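Local coordinates for protein glycosyltransferase (Streptomyces halstedii, PDB 3WAD) that is a glycosyltransferase of the GT-B type, built from two Rossmann-like halves, each carrying a parallel beta sheet, at residues L154-D162 with W212-P220; T203-P211 with Q219-L227. All coordinates share one frame; numbering follows the deposited sequence.

Contact 1 (L154-D162 with W212-P220)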
loop_
_atom_site.group_PDB
_atom_site.type_symbol
_atom_site.label_atom_id
_atom_site.label_comp_id
_atom_site.label_asym_id
_atom_site.label_seq_id
_atom_site.Cartn_x
_atom_site.Cartn_y
_atom_site.Cartn_z
ATOM N N LEU B 154 -20.394 7.248 10.441
ATOM C CA LEU B 154 -20.873 7.428 11.806
ATOM C C LEU B 154 -21.182 6.158 12.600
ATOM O O LEU B 154 -21.426 5.078 12.054
ATOM C CB LEU B 154 -22.105 8.362 11.807
ATOM C CG LEU B 154 -22.081 9.701 11.053
ATOM C CD1 LEU B 154 -23.415 10.488 11.358
ATOM C CD2 LEU B 154 -20.884 10.605 11.307
ATOM N N ASP B 155 -21.128 6.272 13.916
ATOM C CA ASP B 155 -21.286 5.115 14.778
ATOM C C ASP B 155 -22.766 4.867 15.134
ATOM O O ASP B 155 -23.163 5.055 16.286
ATOM C CB ASP B 155 -20.427 5.289 16.035
ATOM C CG ASP B 155 -20.313 4.021 16.840
ATOM O OD1 ASP B 155 -20.725 2.881 16.417
ATOM O OD2 ASP B 155 -19.760 4.168 17.940
ATOM N N GLN B 156 -23.570 4.457 14.136
ATOM C CA GLN B 156 -24.973 4.158 14.353
ATOM C C GLN B 156 -25.110 3.125 15.446
ATOM O O GLN B 156 -26.034 3.170 16.276
ATOM C CB GLN B 156 -25.601 3.584 13.067
ATOM C CG GLN B 156 -25.667 4.536 11.889
ATOM C CD GLN B 156 -26.600 5.750 12.070
ATOM O OE1 GLN B 156 -27.063 6.059 13.176
ATOM N NE2 GLN B 156 -26.908 6.428 10.924
ATOM N N TRP B 157 -24.214 2.128 15.426
ATOM C CA TRP B 157 -24.378 0.992 16.318
ATOM C C TRP B 157 -24.092 1.450 17.733
ATOM O O TRP B 157 -24.812 1.050 18.648
ATOM C CB TRP B 157 -23.367 -0.102 15.925
ATOM C CG TRP B 157 -23.514 -1.474 16.566
ATOM C CD1 TRP B 157 -22.676 -2.041 17.504
ATOM C CD2 TRP B 157 -24.492 -2.488 16.236
ATOM N NE1 TRP B 157 -23.095 -3.331 17.790
ATOM C CE2 TRP B 157 -24.201 -3.626 17.034
ATOM C CE3 TRP B 157 -25.633 -2.502 15.425
ATOM C CZ2 TRP B 157 -24.959 -4.815 16.969
ATOM C CZ3 TRP B 157 -26.399 -3.695 15.333
ATOM C CH2 TRP B 157 -26.048 -4.843 16.118
ATOM N N GLY B 158 -23.060 2.309 17.899
ATOM C CA GLY B 158 -22.718 2.777 19.270
ATOM C C GLY B 158 -23.793 3.720 19.815
ATOM O O GLY B 158 -24.210 3.620 20.997
ATOM N N ARG B 159 -24.265 4.616 18.934
ATOM C CA ARG B 159 -25.428 5.475 19.252
ATOM C C ARG B 159 -26.677 4.676 19.733
ATOM O O ARG B 159 -27.276 4.960 20.790
ATOM C CB ARG B 159 -25.768 6.335 18.027
ATOM C CG ARG B 159 -26.998 7.263 18.234
ATOM C CD ARG B 159 -27.384 7.980 16.925
ATOM N NE ARG B 159 -27.831 7.047 15.900
ATOM C CZ ARG B 159 -29.060 6.522 15.804
ATOM N NH1 ARG B 159 -30.024 6.840 16.692
ATOM N NH2 ARG B 159 -29.331 5.684 14.787
ATOM N N MET B 160 -27.060 3.633 19.004
ATOM C CA MET B 160 -28.161 2.830 19.465
ATOM C C MET B 160 -27.747 2.070 20.751
ATOM O O MET B 160 -28.588 1.774 21.608
ATOM C CB MET B 160 -28.557 1.773 18.393
ATOM C CG MET B 160 -28.936 2.373 17.027
ATOM S SD MET B 160 -30.684 2.775 17.038
ATOM C CE MET B 160 -31.283 1.337 16.174
ATOM N N ARG B 161 -26.488 1.629 20.817
ATOM C CA ARG B 161 -26.105 0.793 21.966
ATOM C C ARG B 161 -26.146 1.610 23.292
ATOM O O ARG B 161 -26.530 1.094 24.347
ATOM C CB ARG B 161 -24.708 0.199 21.786
ATOM C CG ARG B 161 -24.309 -0.625 23.008
ATOM C CD ARG B 161 -25.197 -1.827 23.080
ATOM N NE ARG B 161 -24.662 -2.869 23.963
ATOM C CZ ARG B 161 -25.322 -3.955 24.349
ATOM N NH1 ARG B 161 -26.531 -4.228 23.839
ATOM N NH2 ARG B 161 -24.731 -4.851 25.182
ATOM N N ASP B 162 -25.723 2.851 23.200
ATOM C CA ASP B 162 -25.780 3.755 24.368
ATOM C C ASP B 162 -27.202 3.935 24.854
ATOM O O ASP B 162 -27.448 3.771 26.074
ATOM C CB ASP B 162 -25.134 5.072 24.064
ATOM C CG ASP B 162 -23.653 4.965 24.027
ATOM O OD1 ASP B 162 -23.058 3.921 24.485
ATOM O OD2 ASP B 162 -23.068 5.910 23.486
ATOM N N TRP B 212 -16.741 17.027 14.305
ATOM C CA TRP B 212 -17.898 18.007 14.200
ATOM C C TRP B 212 -19.184 17.401 13.628
ATOM O O TRP B 212 -20.209 17.974 13.797
ATOM C CB TRP B 212 -17.532 19.261 13.418
ATOM C CG TRP B 212 -17.234 19.046 11.943
ATOM C CD1 TRP B 212 -15.990 18.882 11.384
ATOM C CD2 TRP B 212 -18.158 19.048 10.866
ATOM N NE1 TRP B 212 -16.098 18.751 10.023
ATOM C CE2 TRP B 212 -17.412 18.839 9.672
ATOM C CE3 TRP B 212 -19.576 19.168 10.779
ATOM C CZ2 TRP B 212 -18.021 18.744 8.391
ATOM C CZ3 TRP B 212 -20.172 19.076 9.520
ATOM C CH2 TRP B 212 -19.380 18.897 8.332
ATOM N N MET B 213 -19.121 16.266 12.941
ATOM C CA MET B 213 -20.331 15.697 12.380
ATOM C C MET B 213 -20.671 14.376 13.056
ATOM O O MET B 213 -21.651 13.748 12.692
ATOM C CB MET B 213 -20.254 15.506 10.839
ATOM C CG MET B 213 -19.066 14.637 10.393
ATOM S SD MET B 213 -19.186 13.995 8.663
ATOM C CE MET B 213 -20.116 12.587 9.024
ATOM N N SER B 214 -19.876 13.946 14.037
ATOM C CA SER B 214 -20.130 12.655 14.681
ATOM C C SER B 214 -21.241 12.719 15.735
ATOM O O SER B 214 -21.529 13.810 16.245
ATOM C CB SER B 214 -18.881 12.118 15.317
ATOM O OG SER B 214 -17.894 11.885 14.297
ATOM N N PHE B 215 -21.857 11.568 16.046
ATOM C CA PHE B 215 -22.770 11.486 17.193
ATOM C C PHE B 215 -22.016 11.677 18.518
ATOM O O PHE B 215 -20.850 11.305 18.585
ATOM C CB PHE B 215 -23.481 10.139 17.241
ATOM C CG PHE B 215 -24.228 9.821 16.005
ATOM C CD1 PHE B 215 -25.044 10.788 15.403
ATOM C CD2 PHE B 215 -24.128 8.527 15.435
ATOM C CE1 PHE B 215 -25.758 10.472 14.232
ATOM C CE2 PHE B 215 -24.833 8.170 14.273
ATOM C CZ PHE B 215 -25.674 9.137 13.646
ATOM N N PRO B 216 -22.679 12.274 19.562
ATOM C CA PRO B 216 -22.131 12.172 20.944
ATOM C C PRO B 216 -22.026 10.707 21.343
ATOM O O PRO B 216 -22.858 9.884 20.949
ATOM C CB PRO B 216 -23.176 12.908 21.830
ATOM C CG PRO B 216 -24.435 13.009 21.001
ATOM C CD PRO B 216 -23.946 13.048 19.519
ATOM N N SER B 217 -20.962 10.360 22.041
ATOM C CA SER B 217 -20.766 8.990 22.480
ATOM C C SER B 217 -20.534 8.994 24.008
ATOM O O SER B 217 -19.968 9.894 24.537
ATOM C CB SER B 217 -19.561 8.372 21.746
ATOM O OG SER B 217 -19.364 7.010 22.117
ATOM N N GLU B 218 -21.016 7.996 24.708
ATOM C CA GLU B 218 -20.708 7.836 26.109
ATOM C C GLU B 218 -19.321 7.206 26.227
ATOM O O GLU B 218 -18.844 6.932 27.318
ATOM C CB GLU B 218 -21.761 6.946 26.769
ATOM C CG GLU B 218 -23.088 7.687 27.088
ATOM C CD GLU B 218 -24.066 6.790 27.842
ATOM O OE1 GLU B 218 -23.661 6.227 28.889
ATOM O OE2 GLU B 218 -25.244 6.646 27.403
ATOM N N GLN B 219 -18.674 6.950 25.092
ATOM C CA GLN B 219 -17.310 6.444 25.101
ATOM C C GLN B 219 -16.342 7.323 24.273
ATOM O O GLN B 219 -16.754 8.109 23.398
ATOM C CB GLN B 219 -17.285 4.962 24.703
ATOM C CG GLN B 219 -17.881 4.022 25.790
ATOM C CD GLN B 219 -19.405 3.818 25.698
ATOM O OE1 GLN B 219 -19.988 3.773 24.601
ATOM N NE2 GLN B 219 -20.054 3.681 26.860
ATOM N N PRO B 220 -15.052 7.262 24.606
ATOM C CA PRO B 220 -14.192 8.108 23.804
ATOM C C PRO B 220 -13.850 7.352 22.486
ATOM O O PRO B 220 -14.036 6.117 22.386
ATOM C CB PRO B 220 -12.977 8.333 24.720
ATOM C CG PRO B 220 -13.259 7.551 26.005
ATOM C CD PRO B 220 -14.307 6.549 25.655
HETATM O O HOH W 1 -20.555 8.681 15.059
HETATM O O HOH W 2 -21.397 5.711 21.103
HETATM O O HOH W 3 -25.624 4.062 28.035
HETATM O O HOH W 4 -24.498 7.850 22.414
#
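The ring of Phe-215 lies between Leu-154 and Arg-159, which cover its opposite faces. This sandwich is formed in the N-terminal Rossmann-like half of a GT-B fold, where the loop between strands 204-206 and 221-222 passes the first turns of helix 156-168. On one face, CD1 of Leu-154 makes a CH-pi contact 3.9 Å from the ring centroid, the two side chains standing roughly perpendicular. On the other, Arg-159 CD sits 3.5 Å from the centroid and only 9° off the ring normal, almost centrally above the ring. It is thus the methylene that does the packing: the guanidinium plane is turned 70° from the ring, and its cation-pi distance is too long for more than a weak attraction. A bend at chi3 of Arg-159 swings the guanidinium round to Gln-156. There NE and NH2 both donate to Gln-156 OE1, which lies close to the guanidinium plane, and this two-nitrogen, side-on grip fixes the rotation of the head group. Beyond the segments, Tyr-348 of helix 346-355 meets the Phe-215 ring edge-to-face, so a residue of the C-terminal half also borders the ring.

Further along the helix the contact turns polar. Asp-162 and Glu-218 run antiparallel alongside one another, OD2 of Asp-162 lying 4.5 Å from OE2 of Glu-218. This nearness may raise the proton affinity of one carboxylate, although Glu-218 N and two donating waters offset the charge on Asp-162 OD2. One of these waters ties Asp-162 OD2 to Pro-216 O; a different one bridges Asp-162 O and Glu-218 OE2. Glu-218 N donates a nearly straight bond to Asp-162 OD2 (3.2 Å), arriving 45° out of the carboxylate plane.

Contact 2 (T203-P211 with Q219-L227)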
loop_
_atom_site.group_PDB
_atom_site.type_symbol
_atom_site.label_atom_id
_atom_site.label_comp_id
_atom_site.label_asym_id
_atom_site.label_seq_id
_atom_site.Cartn_x
_atom_site.Cartn_y
_atom_site.Cartn_z
ATOM N N THR B 203 -12.083 -2.373 22.897
ATOM C CA THR B 203 -11.304 -1.717 23.976
ATOM C C THR B 203 -11.451 -0.311 23.698
ATOM O O THR B 203 -11.591 0.477 24.610
ATOM C CB THR B 203 -9.745 -1.930 23.877
ATOM O OG1 THR B 203 -9.511 -3.298 23.726
ATOM C CG2 THR B 203 -9.002 -1.420 25.160
ATOM N N THR B 204 -11.311 0.066 22.424
ATOM C CA THR B 204 -11.720 1.416 22.050
ATOM C C THR B 204 -12.146 1.487 20.582
ATOM O O THR B 204 -12.169 0.481 19.913
ATOM C CB THR B 204 -10.645 2.438 22.355
ATOM O OG1 THR B 204 -11.191 3.741 22.202
ATOM C CG2 THR B 204 -9.413 2.339 21.445
ATOM N N THR B 205 -12.494 2.678 20.109
ATOM C CA THR B 205 -13.121 2.860 18.763
ATOM C C THR B 205 -12.301 3.873 18.042
ATOM O O THR B 205 -11.886 4.846 18.667
ATOM C CB THR B 205 -14.495 3.420 18.935
ATOM O OG1 THR B 205 -15.287 2.361 19.433
ATOM C CG2 THR B 205 -15.076 3.904 17.559
ATOM N N LEU B 206 -12.032 3.643 16.746
ATOM C CA LEU B 206 -11.317 4.629 15.911
ATOM C C LEU B 206 -12.366 5.184 14.956
ATOM O O LEU B 206 -13.037 4.399 14.246
ATOM C CB LEU B 206 -10.121 3.984 15.083
ATOM C CG LEU B 206 -9.405 4.844 14.040
ATOM C CD1 LEU B 206 -8.766 6.197 14.552
ATOM C CD2 LEU B 206 -8.296 4.108 13.334
ATOM N N ALA B 207 -12.507 6.509 14.918
ATOM C CA ALA B 207 -13.483 7.176 14.031
ATOM C C ALA B 207 -12.886 7.589 12.703
ATOM O O ALA B 207 -11.708 8.036 12.670
ATOM C CB ALA B 207 -14.062 8.424 14.779
ATOM N N VAL B 208 -13.661 7.518 11.599
ATOM C CA VAL B 208 -13.139 8.035 10.351
ATOM C C VAL B 208 -13.813 9.359 9.947
ATOM O O VAL B 208 -13.340 10.054 9.065
ATOM C CB VAL B 208 -13.324 7.009 9.217
ATOM C CG1 VAL B 208 -12.428 5.773 9.446
ATOM C CG2 VAL B 208 -14.818 6.623 9.062
ATOM N N ALA B 209 -14.958 9.642 10.527
ATOM C CA ALA B 209 -15.701 10.877 10.270
ATOM C C ALA B 209 -15.120 11.966 11.256
ATOM O O ALA B 209 -14.747 11.629 12.402
ATOM C CB ALA B 209 -17.204 10.642 10.552
ATOM N N PRO B 210 -15.020 13.229 10.787
ATOM C CA PRO B 210 -14.632 14.383 11.641
ATOM C C PRO B 210 -15.541 14.587 12.832
ATOM O O PRO B 210 -16.753 14.332 12.748
ATOM C CB PRO B 210 -14.708 15.573 10.712
ATOM C CG PRO B 210 -14.708 15.000 9.267
ATOM C CD PRO B 210 -15.291 13.628 9.385
ATOM N N PRO B 211 -14.931 14.962 13.995
ATOM C CA PRO B 211 -15.656 15.080 15.259
ATOM C C PRO B 211 -16.852 15.992 15.092
ATOM O O PRO B 211 -17.890 15.713 15.633
ATOM C CB PRO B 211 -14.622 15.749 16.203
ATOM C CG PRO B 211 -13.292 15.096 15.784
ATOM C CD PRO B 211 -13.476 15.125 14.188
ATOM N N GLN B 219 -18.674 6.950 25.092
ATOM C CA GLN B 219 -17.310 6.444 25.101
ATOM C C GLN B 219 -16.342 7.323 24.273
ATOM O O GLN B 219 -16.754 8.109 23.398
ATOM C CB GLN B 219 -17.285 4.962 24.703
ATOM C CG GLN B 219 -17.881 4.022 25.790
ATOM C CD GLN B 219 -19.405 3.818 25.698
ATOM O OE1 GLN B 219 -19.988 3.773 24.601
ATOM N NE2 GLN B 219 -20.054 3.681 26.860
ATOM N N PRO B 220 -15.052 7.262 24.606
ATOM C CA PRO B 220 -14.192 8.108 23.804
ATOM C C PRO B 220 -13.850 7.352 22.486
ATOM O O PRO B 220 -14.036 6.117 22.386
ATOM C CB PRO B 220 -12.977 8.333 24.720
ATOM C CG PRO B 220 -13.259 7.551 26.005
ATOM C CD PRO B 220 -14.307 6.549 25.655
ATOM N N ALA B 221 -13.441 8.102 21.473
ATOM C CA ALA B 221 -13.173 7.588 20.118
ATOM C C ALA B 221 -11.924 8.295 19.740
ATOM O O ALA B 221 -11.831 9.503 19.965
ATOM C CB ALA B 221 -14.266 8.025 19.120
ATOM N N LEU B 222 -10.987 7.600 19.122
ATOM C CA LEU B 222 -9.827 8.277 18.562
ATOM C C LEU B 222 -10.364 8.853 17.262
ATOM O O LEU B 222 -11.177 8.212 16.583
ATOM C CB LEU B 222 -8.753 7.243 18.254
ATOM C CG LEU B 222 -8.133 6.526 19.461
ATOM C CD1 LEU B 222 -7.376 5.319 18.945
ATOM C CD2 LEU B 222 -7.162 7.526 20.058
ATOM N N SER B 223 -9.941 10.065 16.940
ATOM C CA SER B 223 -10.207 10.628 15.658
ATOM C C SER B 223 -8.933 10.674 14.852
ATOM O O SER B 223 -7.816 10.393 15.374
ATOM C CB SER B 223 -10.857 12.001 15.797
ATOM O OG SER B 223 -9.945 12.930 16.377
ATOM N N MET B 224 -9.106 10.986 13.580
ATOM C CA MET B 224 -8.076 10.765 12.585
ATOM C C MET B 224 -8.406 11.592 11.338
ATOM O O MET B 224 -9.552 11.879 11.065
ATOM C CB MET B 224 -7.933 9.274 12.312
ATOM C CG MET B 224 -7.439 8.922 10.960
ATOM S SD MET B 224 -7.416 7.172 10.766
ATOM C CE MET B 224 -9.180 6.809 10.722
ATOM N N ARG B 225 -7.370 12.106 10.700
ATOM C CA ARG B 225 -7.475 12.730 9.396
ATOM C C ARG B 225 -7.582 11.567 8.366
ATOM O O ARG B 225 -6.615 11.201 7.689
ATOM C CB ARG B 225 -6.234 13.568 9.141
ATOM C CG ARG B 225 -6.317 14.444 7.876
ATOM C CD ARG B 225 -5.150 15.349 7.745
ATOM N NE ARG B 225 -3.908 14.553 7.574
ATOM C CZ ARG B 225 -2.678 14.966 7.863
ATOM N NH1 ARG B 225 -2.488 16.177 8.390
ATOM N NH2 ARG B 225 -1.636 14.158 7.661
ATOM N N HIS B 226 -8.797 11.054 8.220
ATOM C CA HIS B 226 -9.085 9.885 7.411
ATOM C C HIS B 226 -8.641 10.031 5.989
ATOM O O HIS B 226 -9.035 10.939 5.291
ATOM C CB HIS B 226 -10.593 9.550 7.494
ATOM C CG HIS B 226 -10.973 8.285 6.800
ATOM N ND1 HIS B 226 -10.243 7.114 6.922
ATOM C CD2 HIS B 226 -11.999 8.017 5.943
ATOM C CE1 HIS B 226 -10.843 6.163 6.219
ATOM N NE2 HIS B 226 -11.897 6.689 5.609
ATOM N N LEU B 227 -7.797 9.113 5.566
ATOM C CA LEU B 227 -7.359 9.118 4.164
ATOM C C LEU B 227 -8.329 8.157 3.310
ATOM O O LEU B 227 -8.504 6.974 3.654
ATOM C CB LEU B 227 -5.851 8.812 4.024
ATOM C CG LEU B 227 -5.142 9.243 2.727
ATOM C CD1 LEU B 227 -3.686 8.931 2.890
ATOM C CD2 LEU B 227 -5.670 8.299 1.587
HETATM O O HOH W 5 -11.708 12.301 9.356
HETATM O O HOH W 6 -12.075 11.284 12.980
#
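Val-208 is laid flat against the His-226 imidazole: its CB is 3.6 Å from the ring centroid and 10° off the normal, while CG1 covers the ND1 and CE1 side of the same face. The two side chains run abreast with a common direction. CE of Met-224, brought round by a bend at chi3 (70°), fills in beside them, 3.6 Å from Val-208 CG1 and 3.9 Å from Leu-206 CD2. Helix 402-415 touches this methionine from outside the pair.

This buried end follows a short parallel pairing, in which the weakly bonded strand 221-222 is one edge of the N-terminal Rossmann-like sheet, beside strand 204-206. Two bonds define it: Leu-222 N to Thr-205 O (2.9 Å) and Ala-207 N to Leu-222 O (2.7 Å, 170° at the hydrogen).

Beyond these bonds the backbones are joined through water. One molecule donates to both Val-208 O and Met-224 O, bridging the carbonyls. The solvent side is looser. There Pro-211, an exposed residue, buries little surface where its CG rests on Ser-223 CB, and the CB of exposed Ala-221 stays 4.4 Å from the CB of buried Ala-207.

How the contacts relate
The segments of the two contacts alternate along the chain: 203-211 of contact 2 runs straight into 212-220 of contact 1, which passes through Gln-219 and Pro-220, common to both, into 219-227. Their centres are 11 Å apart. They meet at Ser-214 of contact 1, whose OG is hydrogen-bonded to Pro-210 O and lies 3.7 Å from Ala-209 O, both in contact 2. Arg-149, on the neighbouring strand 147-150, serves both, forming a salt bridge with Asp-155 of contact 1 and a hydrogen bond with Thr-205 OG1 of contact 2. Each also faces the C-terminal half: Leu-154 and Met-213 touch helix 346-355, whereas His-226 meets Thr-327 of helix 323-332.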